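PDB 4IYK: uncharacterized protein from Bacteroides uniformis, which is of unknown function but may bind carbohydrate, pairing an N-terminal domain of the transthyretin clan with a second domain of the E-set clan. Local coordinates for residues Ala39-His45 with Thr72-Glu78; Pro13-Gly19 with Tyr63-Phe69. One frame throughout, in Å; residues are numbered along the deposited sequence.

Contacts 1 and 2 belong to the same N-terminal, all-beta domain, and their centres lie about 14 Å apart. Along the chain their segments alternate: 13-19, 39-45, 63-69, 72-78. Contact 1 joins strands 40-44 and 67-77, neighbours in a four-stranded antiparallel sheet. Contact 2 pairs strand 15-23 mainly with strand 62-65, in a separate three-stranded mixed sheet, but also reaches the start of strand 67-77. The chain running from strand 62-65 straight into strand 67-77 therefore ties the two sheets together. The contacts meet directly where Ile40 CD1 lies 3.8 Å from Tyr63 CG. Two sheets packed through such contacts are consistent with the sandwich-like fold of the transthyretin clan.

Contact 1: residues Ala39-His45 with Thr72-Glu78; sequences AIKVREH and TYDVRFE
Val42 and Val75 sit across from each other as a non-hydrogen-bonded pair in an antiparallel ladder, part of a four-stranded sheet in what is probably a transthyretin-like sandwich. The axes of strands 40-44 and 72-77 approach to 4.5 Å, their N-to-C directions 151° apart. Hydrogen-bonded pairs flank the valines, Lys41 with Arg76 and Arg43 with Asp74, each closed by reciprocal backbone bonds; the bond from Arg76 N to Lys41 O measures 2.7 Å.

The tight side is the face carrying the two valines. Their side chains lie side by side, pointing the same way, Val42 CG1 3.8 Å from Val75 CG2. The other methyl of Val75, CG1, swings anti to the backbone N (chi1 177°) and reaches Ile40 CG2 at 3.7 Å. Ile40 CG1 then lies alongside the Phe77 ring, 3.7 Å from CE1. Phe101 of strand 95-103 packs on Ile40 and Val75 and meets Phe77 edge-to-face, carrying this apolar patch into the domain interior. Further along, the Tyr73 ring slants past Val42 and the CB of Glu44, its hydroxyl hydrogen-bonded to Phe69 O.

The opposite face is charged and looser. Arg43 and Arg76 bend at the third side-chain torsion and lead away from the pairing, to salt bridges with Asp52 and Glu86. Lys41 stays extended and crosses Glu78 at about a right angle, its NZ 2.8 Å from OE2 on that oxygen's anti lone pair. Beside this salt bridge the ladder gives way to water: one molecule accepts from Ala39 N, another from Glu78 N.

At the far end, Thr72 CG2 sits over one face of the His45 ring, 3.9 Å from its centroid. His45 NE2 points nearly straight at Asp74 OD1, 3.0 Å away; the oxygen lies close to the imidazole plane, whereas the nitrogen approaches from 55° above the carboxylate plane.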
# COMPACT_ATOMS: atom_id res chain seq x y z
N ALA A 39 -0.10 7.55 6.24
CA ALA A 39 0.72 8.37 7.12
C ALA A 39 0.11 8.42 8.51
O ALA A 39 -1.11 8.30 8.65
CB ALA A 39 0.85 9.79 6.55
N ILE A 40 0.95 8.59 9.52
CA ILE A 40 0.55 8.75 10.90
C ILE A 40 0.57 10.25 11.22
O ILE A 40 1.65 10.83 11.26
CB ILE A 40 1.47 7.94 11.88
CG1 ILE A 40 1.57 6.44 11.49
CG2 ILE A 40 1.02 8.15 13.34
CD1 ILE A 40 2.63 5.71 12.24
N LYS A 41 -0.61 10.87 11.42
CA LYS A 41 -0.66 12.29 11.79
C LYS A 41 -0.81 12.38 13.30
O LYS A 41 -1.69 11.73 13.87
CB LYS A 41 -1.80 13.06 11.06
CG LYS A 41 -1.55 13.22 9.56
CD LYS A 41 -2.64 14.02 8.86
CE LYS A 41 -2.37 14.10 7.38
NZ LYS A 41 -3.07 15.24 6.73
N VAL A 42 0.09 13.10 13.96
CA VAL A 42 0.05 13.20 15.42
C VAL A 42 -0.05 14.66 15.85
O VAL A 42 0.39 15.57 15.13
CB VAL A 42 1.24 12.48 16.13
CG1 VAL A 42 1.28 10.98 15.80
CG2 VAL A 42 2.57 13.13 15.81
N ARG A 43 -0.63 14.87 17.02
CA ARG A 43 -0.77 16.16 17.66
C ARG A 43 -0.44 16.00 19.13
O ARG A 43 -1.13 15.28 19.85
CB ARG A 43 -2.19 16.73 17.45
CG ARG A 43 -2.39 18.14 18.02
CD ARG A 43 -3.78 18.69 17.73
NE ARG A 43 -3.98 18.97 16.30
CZ ARG A 43 -5.14 19.34 15.76
NH1 ARG A 43 -6.22 19.48 16.53
NH2 ARG A 43 -5.23 19.57 14.46
N GLU A 44 0.64 16.67 19.58
CA GLU A 44 1.07 16.68 20.98
C GLU A 44 0.05 17.46 21.80
O GLU A 44 -0.44 18.51 21.35
CB GLU A 44 2.49 17.29 21.14
CG GLU A 44 3.13 17.06 22.50
CD GLU A 44 4.47 17.73 22.78
OE1 GLU A 44 5.27 17.92 21.83
OE2 GLU A 44 4.74 18.03 23.97
N HIS A 45 -0.30 16.95 22.99
CA HIS A 45 -1.26 17.60 23.90
C HIS A 45 -0.69 18.94 24.40
O HIS A 45 0.54 19.10 24.48
CB HIS A 45 -1.61 16.67 25.07
CG HIS A 45 -2.62 15.61 24.74
ND1 HIS A 45 -3.29 14.92 25.73
CD2 HIS A 45 -3.04 15.16 23.53
CE1 HIS A 45 -4.09 14.07 25.11
NE2 HIS A 45 -3.98 14.18 23.78
N THR A 72 2.19 12.90 25.47
CA THR A 72 0.88 12.30 25.18
C THR A 72 0.36 12.96 23.89
O THR A 72 0.45 14.18 23.75
CB THR A 72 -0.06 12.45 26.37
OG1 THR A 72 0.56 11.81 27.49
CG2 THR A 72 -1.43 11.82 26.12
N TYR A 73 -0.14 12.14 22.95
CA TYR A 73 -0.59 12.61 21.64
C TYR A 73 -2.00 12.17 21.27
O TYR A 73 -2.54 11.22 21.81
CB TYR A 73 0.36 12.03 20.55
CG TYR A 73 1.80 12.47 20.63
CD1 TYR A 73 2.71 11.81 21.45
CD2 TYR A 73 2.28 13.51 19.84
CE1 TYR A 73 4.04 12.21 21.52
CE2 TYR A 73 3.61 13.91 19.89
CZ TYR A 73 4.50 13.25 20.74
OH TYR A 73 5.81 13.65 20.80
N ASP A 74 -2.54 12.83 20.25
CA ASP A 74 -3.73 12.43 19.53
C ASP A 74 -3.26 11.96 18.17
O ASP A 74 -2.56 12.72 17.49
CB ASP A 74 -4.73 13.58 19.40
CG ASP A 74 -5.33 14.01 20.73
OD1 ASP A 74 -5.66 13.12 21.55
OD2 ASP A 74 -5.45 15.23 20.95
N VAL A 75 -3.56 10.72 17.79
CA VAL A 75 -3.12 10.15 16.49
C VAL A 75 -4.31 10.17 15.54
O VAL A 75 -5.43 9.89 15.96
CB VAL A 75 -2.49 8.73 16.63
CG1 VAL A 75 -2.11 8.14 15.28
CG2 VAL A 75 -1.29 8.74 17.56
N ARG A 76 -4.07 10.49 14.27
CA ARG A 76 -5.11 10.58 13.26
C ARG A 76 -4.69 9.91 11.95
O ARG A 76 -3.60 10.18 11.44
CB ARG A 76 -5.43 12.06 13.02
CG ARG A 76 -6.63 12.33 12.15
CD ARG A 76 -6.86 13.83 12.04
NE ARG A 76 -7.43 14.39 13.27
CZ ARG A 76 -8.73 14.50 13.51
NH1 ARG A 76 -9.61 14.07 12.61
NH2 ARG A 76 -9.17 15.03 14.64
N PHE A 77 -5.57 9.08 11.39
CA PHE A 77 -5.39 8.45 10.07
C PHE A 77 -6.44 8.97 9.13
O PHE A 77 -7.63 8.92 9.46
CB PHE A 77 -5.46 6.93 10.15
CG PHE A 77 -4.33 6.31 10.91
CD1 PHE A 77 -3.09 6.12 10.31
CD2 PHE A 77 -4.49 5.94 12.24
CE1 PHE A 77 -2.03 5.55 11.01
CE2 PHE A 77 -3.43 5.37 12.94
CZ PHE A 77 -2.21 5.18 12.33
N GLU A 78 -6.01 9.52 7.99
CA GLU A 78 -6.89 10.05 6.95
C GLU A 78 -6.23 9.94 5.58
O GLU A 78 -5.01 9.89 5.50
CB GLU A 78 -7.30 11.50 7.24
CG GLU A 78 -6.15 12.47 7.48
CD GLU A 78 -6.55 13.91 7.79
OE1 GLU A 78 -7.68 14.13 8.30
OE2 GLU A 78 -5.71 14.81 7.57
O HOH W 1 -3.30 7.55 6.14
O HOH W 2 -2.93 10.17 8.17

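Contact 2: residues Pro13-Gly19 with Tyr63-Phe69; sequences PDASIHG and YRNNMVF. With EDO (1,2-ethanediol), chain H.
Gly19 leaves a hollow that the Tyr63 ring fills: with no side chain in the way, Gly19 N lies 3.6 Å above the ring plane, over its centre. Tyr63 reaches it because CG sits between the backbone N and the carbonyl carbon (chi1 74°), folding the ring back across the partner strand until its hydroxyl hydrogen-bonds to Tyr99 O. Ile17 CG1 abuts the edge of that ring, 4.1 Å from Tyr63 CE1. The CG2 branch of Ile17 meets Val68 CG2 at 4.0 Å, the two side chains crossing at about a right angle, and the same valine methyl lies 3.9 Å from Ala15 CB. At the exposed end, Pro13 CA is centred over a face of the Phe69 ring, while Pro13 CG lies 3.6 Å from CG of selenomethionine Met67.

Between Ala15-Val68 and Ile17-Asn65 the register slips by one. An Asx turn shapes this corner: Asn65 OD1 accepts from Met67 N at 3.0 Å. Arg64 NH2 and Asn66 ND2 both grip O2 of an ethanediol, probably from the crystallisation liquor. The slip is a beta bulge, here at the corner where the chain passes from one sheet of the fold to the other.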
# COMPACT_ATOMS: atom_id res chain seq x y z
N PRO A 13 15.34 15.08 21.29
CA PRO A 13 14.41 13.94 21.45
C PRO A 13 14.92 12.90 22.45
O PRO A 13 16.11 12.57 22.49
CB PRO A 13 14.32 13.34 20.04
CG PRO A 13 14.95 14.35 19.13
CD PRO A 13 15.96 15.08 19.95
N ASP A 14 14.00 12.39 23.29
CA ASP A 14 14.27 11.42 24.35
C ASP A 14 13.54 10.08 24.11
O ASP A 14 13.52 9.22 25.00
CB ASP A 14 13.86 12.02 25.72
CG ASP A 14 12.41 12.50 25.84
OD1 ASP A 14 11.68 12.48 24.82
OD2 ASP A 14 12.02 12.94 26.95
N ALA A 15 12.95 9.89 22.91
CA ALA A 15 12.22 8.67 22.64
C ALA A 15 12.31 8.20 21.18
O ALA A 15 12.73 8.95 20.28
CB ALA A 15 10.76 8.84 23.04
N SER A 16 11.93 6.94 20.97
CA SER A 16 11.88 6.31 19.65
C SER A 16 10.62 5.47 19.60
O SER A 16 10.12 5.09 20.65
CB SER A 16 13.13 5.48 19.37
OG SER A 16 13.38 4.55 20.42
N ILE A 17 10.06 5.25 18.40
CA ILE A 17 8.84 4.47 18.26
C ILE A 17 8.88 3.71 16.93
O ILE A 17 9.38 4.21 15.92
CB ILE A 17 7.55 5.33 18.42
CG1 ILE A 17 6.28 4.44 18.49
CG2 ILE A 17 7.43 6.45 17.32
CD1 ILE A 17 5.12 5.03 19.36
N HIS A 18 8.40 2.49 16.94
CA HIS A 18 8.33 1.64 15.75
C HIS A 18 7.10 0.76 15.90
O HIS A 18 6.55 0.66 17.00
CB HIS A 18 9.63 0.82 15.55
CG HIS A 18 9.92 -0.07 16.72
ND1 HIS A 18 9.49 -1.39 16.74
CD2 HIS A 18 10.48 0.24 17.91
CE1 HIS A 18 9.85 -1.85 17.94
NE2 HIS A 18 10.44 -0.90 18.68
N GLY A 19 6.68 0.14 14.81
CA GLY A 19 5.51 -0.71 14.80
C GLY A 19 5.04 -1.02 13.41
O GLY A 19 5.77 -0.79 12.44
N TYR A 63 6.79 0.97 10.38
CA TYR A 63 7.24 2.35 10.58
C TYR A 63 8.29 2.39 11.70
O TYR A 63 8.29 1.52 12.57
CB TYR A 63 6.04 3.31 10.86
CG TYR A 63 5.44 3.18 12.24
CD1 TYR A 63 5.89 3.96 13.30
CD2 TYR A 63 4.37 2.31 12.48
CE1 TYR A 63 5.35 3.84 14.58
CE2 TYR A 63 3.80 2.19 13.75
CZ TYR A 63 4.32 2.93 14.80
OH TYR A 63 3.80 2.82 16.06
N ARG A 64 9.19 3.41 11.66
CA ARG A 64 10.26 3.61 12.64
C ARG A 64 10.63 5.09 12.73
O ARG A 64 10.84 5.73 11.72
CB ARG A 64 11.48 2.78 12.25
CG ARG A 64 12.52 2.75 13.35
CD ARG A 64 13.81 2.12 12.86
NE ARG A 64 14.83 2.15 13.91
CZ ARG A 64 15.99 1.52 13.84
NH1 ARG A 64 16.30 0.79 12.77
NH2 ARG A 64 16.87 1.61 14.83
N ASN A 65 10.70 5.61 13.96
CA ASN A 65 11.05 7.01 14.21
C ASN A 65 11.94 7.09 15.43
O ASN A 65 11.50 6.79 16.52
CB ASN A 65 9.77 7.87 14.40
CG ASN A 65 10.01 9.37 14.27
OD1 ASN A 65 11.10 9.90 14.50
ND2 ASN A 65 8.97 10.11 13.90
N ASN A 66 13.21 7.49 15.24
CA ASN A 66 14.15 7.61 16.36
C ASN A 66 14.29 9.04 16.86
O ASN A 66 15.19 9.32 17.66
CB ASN A 66 15.53 7.04 15.99
CG ASN A 66 15.55 5.54 16.15
OD1 ASN A 66 15.14 4.82 15.26
ND2 ASN A 66 15.92 5.05 17.33
N MSE A 67 13.39 9.94 16.44
CA MSE A 67 13.42 11.33 16.85
C MSE A 67 12.05 11.81 17.37
O MSE A 67 11.48 12.76 16.83
CB MSE A 67 13.87 12.18 15.67
CG MSE A 67 15.22 12.85 15.86
SE MSE A 67 16.15 13.19 14.17
CE MSE A 67 14.68 13.89 13.05
N VAL A 68 11.52 11.17 18.41
CA VAL A 68 10.22 11.60 18.96
C VAL A 68 10.37 12.05 20.42
O VAL A 68 11.29 11.62 21.13
CB VAL A 68 9.06 10.57 18.78
CG1 VAL A 68 8.74 10.35 17.31
CG2 VAL A 68 9.35 9.24 19.47
N PHE A 69 9.47 12.94 20.86
CA PHE A 69 9.48 13.47 22.21
C PHE A 69 8.52 12.69 23.09
O PHE A 69 7.39 12.41 22.68
CB PHE A 69 9.14 14.97 22.22
CG PHE A 69 10.28 15.85 21.78
CD1 PHE A 69 10.56 16.04 20.43
CD2 PHE A 69 11.10 16.47 22.72
CE1 PHE A 69 11.63 16.84 20.02
CE2 PHE A 69 12.17 17.28 22.31
CZ PHE A 69 12.43 17.45 20.96
C1 EDO H . 13.92 1.74 17.76
O1 EDO H . 13.71 2.08 16.40
C2 EDO H . 15.31 1.10 17.96
O2 EDO H . 16.32 2.06 17.71